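Local coordinates for malonyl-CoA-[acyl-carrier-protein] transacylase (Coxiella burnetii, PDB 3TQE) that probably transfers the malonyl group from malonyl-CoA to the holo-acyl carrier protein, supplying bacterial fatty acid synthesis, at residues P162-S167 with P203-L208; A93-G98 with R257-V262; Q158-A163 with T171-H176. All blocks are in the same frame, centred on the assembly; numbering follows the deposited sequence.

Contact 1: P162-S167 with P203-L208. With GLY (glycine), chain B.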
loop_
_atom_site.group_PDB
_atom_site.type_symbol
_atom_site.label_atom_id
_atom_site.label_comp_id
_atom_site.label_asym_id
_atom_site.label_seq_id
_atom_site.Cartn_x
_atom_site.Cartn_y
_atom_site.Cartn_z
ATOM N N PRO A 162 14.700 -6.454 -6.388
ATOM C CA PRO A 162 13.424 -5.803 -6.618
ATOM C C PRO A 162 12.487 -5.990 -5.424
ATOM O O PRO A 162 12.402 -7.071 -4.861
ATOM C CB PRO A 162 12.906 -6.493 -7.888
ATOM C CG PRO A 162 14.157 -6.945 -8.609
ATOM C CD PRO A 162 15.046 -7.380 -7.481
ATOM N N ALA A 163 11.844 -4.905 -5.056
ATOM C CA ALA A 163 11.029 -4.798 -3.855
ATOM C C ALA A 163 9.619 -4.372 -4.200
ATOM O O ALA A 163 8.661 -4.903 -3.644
ATOM C CB ALA A 163 11.634 -3.832 -2.898
ATOM N N ASN A 164 9.463 -3.377 -5.066
ATOM C CA ASN A 164 8.126 -3.002 -5.515
ATOM C C ASN A 164 8.133 -3.001 -7.022
ATOM O O ASN A 164 8.898 -2.245 -7.634
ATOM C CB ASN A 164 7.708 -1.593 -5.108
ATOM C CG ASN A 164 7.554 -1.368 -3.635
ATOM O OD1 ASN A 164 7.447 -2.276 -2.831
ATOM N ND2 ASN A 164 7.471 -0.078 -3.281
ATOM N N LEU A 165 7.309 -3.843 -7.623
ATOM C CA LEU A 165 7.182 -3.878 -9.071
ATOM C C LEU A 165 6.004 -2.978 -9.413
ATOM O O LEU A 165 4.841 -3.429 -9.430
ATOM C CB LEU A 165 6.993 -5.317 -9.515
ATOM C CG LEU A 165 8.027 -6.317 -8.988
ATOM C CD1 LEU A 165 7.759 -7.721 -9.440
ATOM C CD2 LEU A 165 9.434 -5.894 -9.410
ATOM N N ASN A 166 6.274 -1.695 -9.599
ATOM C CA ASN A 166 5.234 -0.675 -9.526
ATOM C C ASN A 166 4.564 -0.360 -10.825
ATOM O O ASN A 166 3.340 -0.199 -10.880
ATOM C CB ASN A 166 5.755 0.604 -8.894
ATOM C CG ASN A 166 5.817 0.507 -7.425
ATOM O OD1 ASN A 166 5.210 -0.391 -6.834
ATOM N ND2 ASN A 166 6.537 1.409 -6.800
ATOM N N SER A 167 5.342 -0.266 -11.872
ATOM C CA SER A 167 4.782 -0.071 -13.181
ATOM C C SER A 167 5.739 -0.711 -14.141
ATOM O O SER A 167 6.790 -1.216 -13.775
ATOM C CB SER A 167 4.587 1.405 -13.472
ATOM O OG SER A 167 5.747 1.929 -14.090
ATOM N N PRO A 203 14.495 -1.145 4.516
ATOM C CA PRO A 203 14.510 -1.868 3.254
ATOM C C PRO A 203 13.428 -2.940 3.218
ATOM O O PRO A 203 13.650 -4.105 3.489
ATOM C CB PRO A 203 15.899 -2.487 3.240
ATOM C CG PRO A 203 16.167 -2.778 4.684
ATOM C CD PRO A 203 15.554 -1.613 5.433
ATOM N N SER A 204 12.244 -2.506 2.859
ATOM C CA SER A 204 11.101 -3.400 2.893
ATOM C C SER A 204 11.087 -4.345 1.700
ATOM O O SER A 204 11.778 -4.121 0.705
ATOM C CB SER A 204 9.809 -2.584 2.971
ATOM O OG SER A 204 9.711 -1.659 1.916
ATOM N N HIS A 205 10.322 -5.422 1.831
ATOM C CA HIS A 205 10.089 -6.364 0.764
ATOM C C HIS A 205 11.336 -7.006 0.267
ATOM O O HIS A 205 11.509 -7.159 -0.925
ATOM C CB HIS A 205 9.331 -5.683 -0.369
ATOM C CG HIS A 205 8.077 -5.080 0.114
ATOM N ND1 HIS A 205 7.074 -5.841 0.657
ATOM C CD2 HIS A 205 7.694 -3.793 0.257
ATOM C CE1 HIS A 205 6.106 -5.044 1.082
ATOM N NE2 HIS A 205 6.474 -3.798 0.872
ATOM N N CYS A 206 12.180 -7.389 1.212
ATOM C CA CYS A 206 13.367 -8.142 0.915
ATOM C C CYS A 206 13.717 -8.956 2.124
ATOM O O CYS A 206 13.143 -8.766 3.184
ATOM C CB CYS A 206 14.510 -7.214 0.483
ATOM S SG CYS A 206 15.413 -6.374 1.763
ATOM N N PRO A 207 14.677 -9.867 1.998
ATOM C CA PRO A 207 14.983 -10.744 3.115
ATOM C C PRO A 207 15.503 -10.058 4.371
ATOM O O PRO A 207 15.457 -10.648 5.446
ATOM C CB PRO A 207 16.049 -11.667 2.521
ATOM C CG PRO A 207 15.715 -11.718 1.115
ATOM C CD PRO A 207 15.277 -10.362 0.751
ATOM N N LEU A 208 15.942 -8.810 4.280
ATOM C CA LEU A 208 16.318 -8.097 5.491
ATOM C C LEU A 208 15.165 -7.871 6.447
ATOM O O LEU A 208 15.381 -7.579 7.611
ATOM C CB LEU A 208 16.957 -6.760 5.168
ATOM C CG LEU A 208 18.242 -6.875 4.365
ATOM C CD1 LEU A 208 18.769 -5.486 4.145
ATOM C CD2 LEU A 208 19.259 -7.760 5.093
HETATM N N GLY B . 6.967 -0.277 1.127
HETATM C CA GLY B . 6.128 0.251 2.252
HETATM C C GLY B . 5.765 -0.816 3.269
HETATM O O GLY B . 4.788 -0.724 4.039
HETATM O OXT GLY B . 6.446 -1.826 3.331
#

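Contact 2: A93-G98 with R257-V262. With GLY (glycine), chain B.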
loop_
_atom_site.group_PDB
_atom_site.type_symbol
_atom_site.label_atom_id
_atom_site.label_comp_id
_atom_site.label_asym_id
_atom_site.label_seq_id
_atom_site.Cartn_x
_atom_site.Cartn_y
_atom_site.Cartn_z
ATOM N N ALA A 93 -7.323 -4.255 -3.960
ATOM C CA ALA A 93 -5.912 -4.549 -3.814
ATOM C C ALA A 93 -5.301 -3.370 -3.092
ATOM O O ALA A 93 -5.709 -2.255 -3.295
ATOM C CB ALA A 93 -5.219 -4.734 -5.161
ATOM N N GLY A 94 -4.313 -3.609 -2.284
ATOM C CA GLY A 94 -3.631 -2.557 -1.610
ATOM C C GLY A 94 -2.169 -2.674 -1.779
ATOM O O GLY A 94 -1.657 -3.772 -1.816
ATOM N N HIS A 95 -1.481 -1.543 -1.796
ATOM C CA HIS A 95 -0.055 -1.585 -2.021
ATOM C C HIS A 95 0.633 -1.627 -0.662
ATOM O O HIS A 95 0.615 -0.661 0.079
ATOM C CB HIS A 95 0.333 -0.401 -2.880
ATOM C CG HIS A 95 1.725 -0.455 -3.420
ATOM N ND1 HIS A 95 2.847 -0.396 -2.618
ATOM C CD2 HIS A 95 2.167 -0.525 -4.693
ATOM C CE1 HIS A 95 3.927 -0.445 -3.384
ATOM N NE2 HIS A 95 3.541 -0.526 -4.649
ATOM N N SER A 96 1.210 -2.793 -0.344
ATOM C CA SER A 96 1.919 -3.062 0.935
ATOM C C SER A 96 1.041 -2.840 2.178
ATOM O O SER A 96 0.181 -3.636 2.477
ATOM C CB SER A 96 3.264 -2.330 0.963
ATOM O OG SER A 96 4.039 -2.759 2.085
ATOM N N LEU A 97 1.223 -1.749 2.892
ATOM C CA LEU A 97 0.352 -1.429 3.971
ATOM C C LEU A 97 -1.098 -1.396 3.501
ATOM O O LEU A 97 -2.015 -1.773 4.241
ATOM C CB LEU A 97 0.740 -0.080 4.541
ATOM C CG LEU A 97 -0.113 0.527 5.617
ATOM C CD1 LEU A 97 -0.263 -0.426 6.827
ATOM C CD2 LEU A 97 0.524 1.847 5.882
ATOM N N GLY A 98 -1.325 -0.968 2.270
ATOM C CA GLY A 98 -2.662 -0.882 1.757
ATOM C C GLY A 98 -3.397 -2.191 1.753
ATOM O O GLY A 98 -4.611 -2.226 1.759
ATOM N N ARG A 257 9.093 -10.284 0.334
ATOM C CA ARG A 257 9.005 -10.535 -1.081
ATOM C C ARG A 257 8.477 -9.305 -1.783
ATOM O O ARG A 257 7.850 -8.460 -1.166
ATOM C CB ARG A 257 8.096 -11.732 -1.335
ATOM C CG ARG A 257 8.720 -13.028 -0.906
ATOM C CD ARG A 257 9.985 -13.304 -1.690
ATOM N NE ARG A 257 9.733 -14.133 -2.860
ATOM C CZ ARG A 257 10.106 -15.406 -2.970
ATOM N NH1 ARG A 257 10.769 -15.999 -1.984
ATOM N NH2 ARG A 257 9.822 -16.086 -4.070
ATOM N N PRO A 258 8.708 -9.213 -3.089
ATOM C CA PRO A 258 8.301 -8.005 -3.780
ATOM C C PRO A 258 6.810 -7.828 -3.868
ATOM O O PRO A 258 6.066 -8.798 -3.935
ATOM C CB PRO A 258 8.878 -8.154 -5.180
ATOM C CG PRO A 258 9.317 -9.475 -5.266
ATOM C CD PRO A 258 9.517 -10.081 -3.945
ATOM N N VAL A 259 6.412 -6.570 -3.891
ATOM C CA VAL A 259 5.031 -6.200 -4.130
ATOM C C VAL A 259 4.813 -6.256 -5.638
ATOM O O VAL A 259 5.360 -5.459 -6.399
ATOM C CB VAL A 259 4.751 -4.795 -3.617
ATOM C CG1 VAL A 259 3.360 -4.307 -4.002
ATOM C CG2 VAL A 259 4.937 -4.763 -2.127
ATOM N N ARG A 260 3.956 -7.177 -6.064
ATOM C CA ARG A 260 3.745 -7.411 -7.478
ATOM C C ARG A 260 2.593 -6.561 -7.972
ATOM O O ARG A 260 1.542 -7.069 -8.368
ATOM C CB ARG A 260 3.543 -8.898 -7.725
ATOM C CG ARG A 260 4.775 -9.668 -7.356
ATOM C CD ARG A 260 4.510 -11.110 -7.192
ATOM N NE ARG A 260 4.189 -11.743 -8.453
ATOM C CZ ARG A 260 3.897 -13.040 -8.583
ATOM N NH1 ARG A 260 3.846 -13.844 -7.530
ATOM N NH2 ARG A 260 3.647 -13.537 -9.773
ATOM N N TRP A 261 2.792 -5.263 -7.957
ATOM C CA TRP A 261 1.713 -4.353 -8.280
ATOM C C TRP A 261 1.351 -4.379 -9.761
ATOM O O TRP A 261 0.173 -4.425 -10.119
ATOM C CB TRP A 261 2.039 -2.948 -7.820
ATOM C CG TRP A 261 0.890 -2.040 -7.860
ATOM C CD1 TRP A 261 0.692 -1.005 -8.699
ATOM C CD2 TRP A 261 -0.269 -2.115 -7.028
ATOM N NE1 TRP A 261 -0.511 -0.404 -8.430
ATOM C CE2 TRP A 261 -1.129 -1.088 -7.420
ATOM C CE3 TRP A 261 -0.662 -2.958 -5.996
ATOM C CZ2 TRP A 261 -2.350 -0.865 -6.794
ATOM C CZ3 TRP A 261 -1.886 -2.746 -5.399
ATOM C CH2 TRP A 261 -2.700 -1.709 -5.789
ATOM N N VAL A 262 2.334 -4.370 -10.631
ATOM C CA VAL A 262 1.992 -4.353 -12.035
ATOM C C VAL A 262 1.217 -5.637 -12.395
ATOM O O VAL A 262 0.221 -5.548 -13.108
ATOM C CB VAL A 262 3.198 -4.072 -12.937
ATOM C CG1 VAL A 262 4.327 -5.007 -12.602
ATOM C CG2 VAL A 262 2.786 -4.106 -14.414
HETATM N N GLY B . 6.967 -0.277 1.127
HETATM C CA GLY B . 6.128 0.251 2.252
HETATM C C GLY B . 5.765 -0.816 3.269
HETATM O O GLY B . 4.788 -0.724 4.039
HETATM O OXT GLY B . 6.446 -1.826 3.331
#

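Contact 3: Q158-A163 with T171-H176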
loop_
_atom_site.group_PDB
_atom_site.type_symbol
_atom_site.label_atom_id
_atom_site.label_comp_id
_atom_site.label_asym_id
_atom_site.label_seq_id
_atom_site.Cartn_x
_atom_site.Cartn_y
_atom_site.Cartn_z
ATOM N N GLN A 158 25.934 -8.963 -0.420
ATOM C CA GLN A 158 24.905 -8.238 0.294
ATOM C C GLN A 158 23.562 -8.522 -0.346
ATOM O O GLN A 158 23.460 -9.249 -1.325
ATOM C CB GLN A 158 25.204 -6.736 0.252
ATOM C CG GLN A 158 26.458 -6.334 1.006
ATOM C CD GLN A 158 26.546 -4.834 1.118
ATOM O OE1 GLN A 158 26.762 -4.163 0.111
ATOM N NE2 GLN A 158 26.331 -4.294 2.326
ATOM N N VAL A 159 22.518 -7.955 0.245
ATOM C CA VAL A 159 21.172 -8.088 -0.267
ATOM C C VAL A 159 20.811 -6.859 -1.088
ATOM O O VAL A 159 20.938 -5.731 -0.633
ATOM C CB VAL A 159 20.157 -8.194 0.885
ATOM C CG1 VAL A 159 18.726 -8.195 0.364
ATOM C CG2 VAL A 159 20.415 -9.431 1.679
ATOM N N VAL A 160 20.326 -7.089 -2.287
ATOM C CA VAL A 160 19.691 -6.041 -3.070
ATOM C C VAL A 160 18.825 -6.719 -4.099
ATOM O O VAL A 160 19.269 -7.596 -4.812
ATOM C CB VAL A 160 20.692 -5.066 -3.725
ATOM C CG1 VAL A 160 21.732 -5.813 -4.576
ATOM C CG2 VAL A 160 19.971 -3.983 -4.536
ATOM N N GLN A 161 17.555 -6.352 -4.133
ATOM C CA GLN A 161 16.647 -6.975 -5.057
ATOM C C GLN A 161 15.437 -6.132 -5.319
ATOM O O GLN A 161 15.153 -5.229 -4.564
ATOM C CB GLN A 161 16.198 -8.322 -4.544
ATOM C CG GLN A 161 15.633 -8.365 -3.183
ATOM C CD GLN A 161 15.573 -9.821 -2.685
ATOM O OE1 GLN A 161 16.608 -10.455 -2.408
ATOM N NE2 GLN A 161 14.390 -10.343 -2.589
ATOM N N PRO A 162 14.700 -6.454 -6.388
ATOM C CA PRO A 162 13.424 -5.803 -6.618
ATOM C C PRO A 162 12.487 -5.990 -5.424
ATOM O O PRO A 162 12.402 -7.071 -4.861
ATOM C CB PRO A 162 12.906 -6.493 -7.888
ATOM C CG PRO A 162 14.157 -6.945 -8.609
ATOM C CD PRO A 162 15.046 -7.380 -7.481
ATOM N N ALA A 163 11.844 -4.905 -5.056
ATOM C CA ALA A 163 11.029 -4.798 -3.855
ATOM C C ALA A 163 9.619 -4.372 -4.200
ATOM O O ALA A 163 8.661 -4.903 -3.644
ATOM C CB ALA A 163 11.634 -3.832 -2.898
ATOM N N THR A 171 10.506 0.338 -10.973
ATOM C CA THR A 171 10.715 -0.700 -9.989
ATOM C C THR A 171 11.466 -0.064 -8.849
ATOM O O THR A 171 12.387 0.695 -9.082
ATOM C CB THR A 171 11.549 -1.882 -10.581
ATOM O OG1 THR A 171 10.840 -2.511 -11.668
ATOM C CG2 THR A 171 11.886 -2.946 -9.534
ATOM N N VAL A 172 11.111 -0.413 -7.631
ATOM C CA VAL A 172 11.882 -0.037 -6.442
ATOM C C VAL A 172 12.655 -1.251 -5.988
ATOM O O VAL A 172 12.130 -2.353 -5.951
ATOM C CB VAL A 172 10.977 0.452 -5.309
ATOM C CG1 VAL A 172 11.781 0.809 -4.086
ATOM C CG2 VAL A 172 10.137 1.638 -5.780
ATOM N N ILE A 173 13.942 -1.039 -5.729
ATOM C CA ILE A 173 14.801 -2.055 -5.161
ATOM C C ILE A 173 15.059 -1.766 -3.694
ATOM O O ILE A 173 14.890 -0.654 -3.226
ATOM C CB ILE A 173 16.125 -2.183 -5.946
ATOM C CG1 ILE A 173 16.976 -0.910 -5.857
ATOM C CG2 ILE A 173 15.807 -2.566 -7.397
ATOM C CD1 ILE A 173 18.438 -1.071 -6.402
ATOM N N SER A 174 15.451 -2.793 -2.975
ATOM C CA SER A 174 15.637 -2.731 -1.554
ATOM C C SER A 174 16.799 -3.613 -1.146
ATOM O O SER A 174 17.042 -4.623 -1.782
ATOM C CB SER A 174 14.366 -3.262 -0.906
ATOM O OG SER A 174 14.411 -3.050 0.464
ATOM N N GLY A 175 17.470 -3.244 -0.069
ATOM C CA GLY A 175 18.492 -4.095 0.500
ATOM C C GLY A 175 19.466 -3.297 1.325
ATOM O O GLY A 175 19.147 -2.251 1.876
ATOM N N HIS A 176 20.669 -3.815 1.407
ATOM C CA HIS A 176 21.707 -3.088 2.088
ATOM C C HIS A 176 22.019 -1.799 1.376
ATOM O O HIS A 176 22.036 -1.762 0.146
ATOM C CB HIS A 176 22.966 -3.914 2.151
ATOM C CG HIS A 176 22.855 -5.066 3.078
ATOM N ND1 HIS A 176 22.810 -6.370 2.645
ATOM C CD2 HIS A 176 22.770 -5.105 4.428
ATOM C CE1 HIS A 176 22.709 -7.166 3.696
ATOM N NE2 HIS A 176 22.708 -6.422 4.789
#

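Contact 1: P162-S167 with P203-L208
His205 presses on Ala163 from a backbone in the left-handed helical region (phi 60°), an uncommon place for a residue other than glycine. The turn brings its CB against the strand, with His205 CB 3.4 Å from Ala163 O. The methyl of Ala163 points back into the loop. Its CB lies 3.6 Å from Ser204 O, so the touch is methyl against peptide. Ala163 and Asn164 form a classic beta bulge opposite Val172, which interrupts the regular strand pairing just where the histidine packs. The Asn164 side chain comes up beside the imidazole at the CD2 corner, its amide plane turned 57° from the ring. CG of His205 stands anti to the carbonyl carbon (chi1 -56°), and the ring runs along the strand toward the bound glycine. The glycine N lies in the ring plane at its edge. In the conformer given, Ser204 OG accepts from that N at 3.2 Å. His205 NE2 is 3.2 Å from OXT of the glycine, which approaches obliquely. Outside the two segments, ND1 bonds to the carbonyl O of Gln254 and NE2 to OG of Ser96, the predicted nucleophile. The imidazole is thus fixed at both nitrogens. A backbone carbonyl sits where a classical triad would have a carboxylate, an arrangement consistent with the Ser-His dyad of FabD enzymes.

Contact 2: A93-G98 with R257-V262
His95 packs against both Val259 and Trp261, which lie on the same side of its ring, and each meets it in a different way. Val259 stands at about a right angle to the imidazole and sets a methyl over the ring centre. Its CG1 is 3.9 Å from the centroid of the His95 ring and only 10° off the normal, a clean CH-pi contact. Trp261 is turned obliquely instead. The His95 ring and the five-membered ring of Trp261 have centroids 5.1 Å apart and planes at 56°. The histidine leans its CD2 over the indole face, toward the rim. Its CB makes a second CH-pi contact, 4.2 Å from the centroid of the Trp261 six-membered ring. With CG anti to the backbone N (chi1 -169°), His95 reaches both partners. Its NE2 bonds to OD1 of Asn166, which fixes the ring's rotation. The far end of the indole meets the strand: Trp261 CZ3 is 3.9 Å from Ala93 CB and 3.6 Å from Gly94 C. Ser96 follows with positive phi in a tight turn, and its CB lies 4.3 Å from Val259 CG2. Gly94, Ser96 and Gly98 fit the GxSxG nucleophile elbow. A CB on Gly94 would run into Gly98. Ser96, the predicted active-site serine, lies beside the bound glycine, and Arg121 NH2 bonds to its OG. The elbow joins strand 91-94, at the edge of the parallel sheet, to helix 97-105. Trp261 begins helix 261-270, and Leu285 of helix 284-292 touches the side chains of both His95 and Trp261.

Contact 3: Q158-A163 with T171-H176
Gln158 lays its amide alongside the start of the His176 side chain, with NE2 3.4 Å from CB of His176. Amide and imidazole are almost parallel, their planes 8° apart. The amide is held at both ends, its OE1 by Arg182 and its NE2 by Glu178. The imidazole is fixed as well. Val159 N donates to His176 ND1 at 2.9 Å, nearly straight (176°) and in the ring plane, so ND1 is the acceptor. Val159 also takes His176 N on its carbonyl, and CB and CG2 of Val159 rest near the ring's ND1 and CE1. Beyond this the strands pair as an antiparallel hairpin. Gln161 and Ser174 exchange two backbone bonds, and Ala163 N reaches Val172 O at 2.7 Å. Gly175 faces Val160 in a non-hydrogen-bonded pair, at backbone angles that call for glycine. A CB there would fall 1.9 Å from Val159 O. On one face Val160 and Ile173 lie side by side, with CG2 of Val160 3.8 Å from CD1 of Ile173. Pro162 CB touches Thr171 CG2 farther along. The hairpin is the middle of a ferredoxin-like subdomain, with strand 134-140 next to 170-174. Helix 144-155 packs on Pro162, Thr171 and Ile173. Helix 177-189, for which His176 is the N-cap residue, covers Val160 and Ile173.

How the contacts relate
Strand 160-167 links all three contacts. Contacts 1 and 3 share Pro162 and Ala163, their centres about 6 Å apart. Strand 259-260 of contact 2 pairs with strand 160-167 on the flank away from strand 170-174: Val259 N is 2.8 Å from Ala163 O, a probable hydrogen bond extending the sheet. Contacts 1 and 2 have centres about 9 Å apart and together supply the predicted active-site pair, the side chains of His205 and Ser96 lying about 3 Å apart; both touch the bound glycine. Contact 3 is more remote, about 15 Å from contact 2 between centres. In one of its conformers Ser174 OG bonds to Ser204 O in the histidine loop.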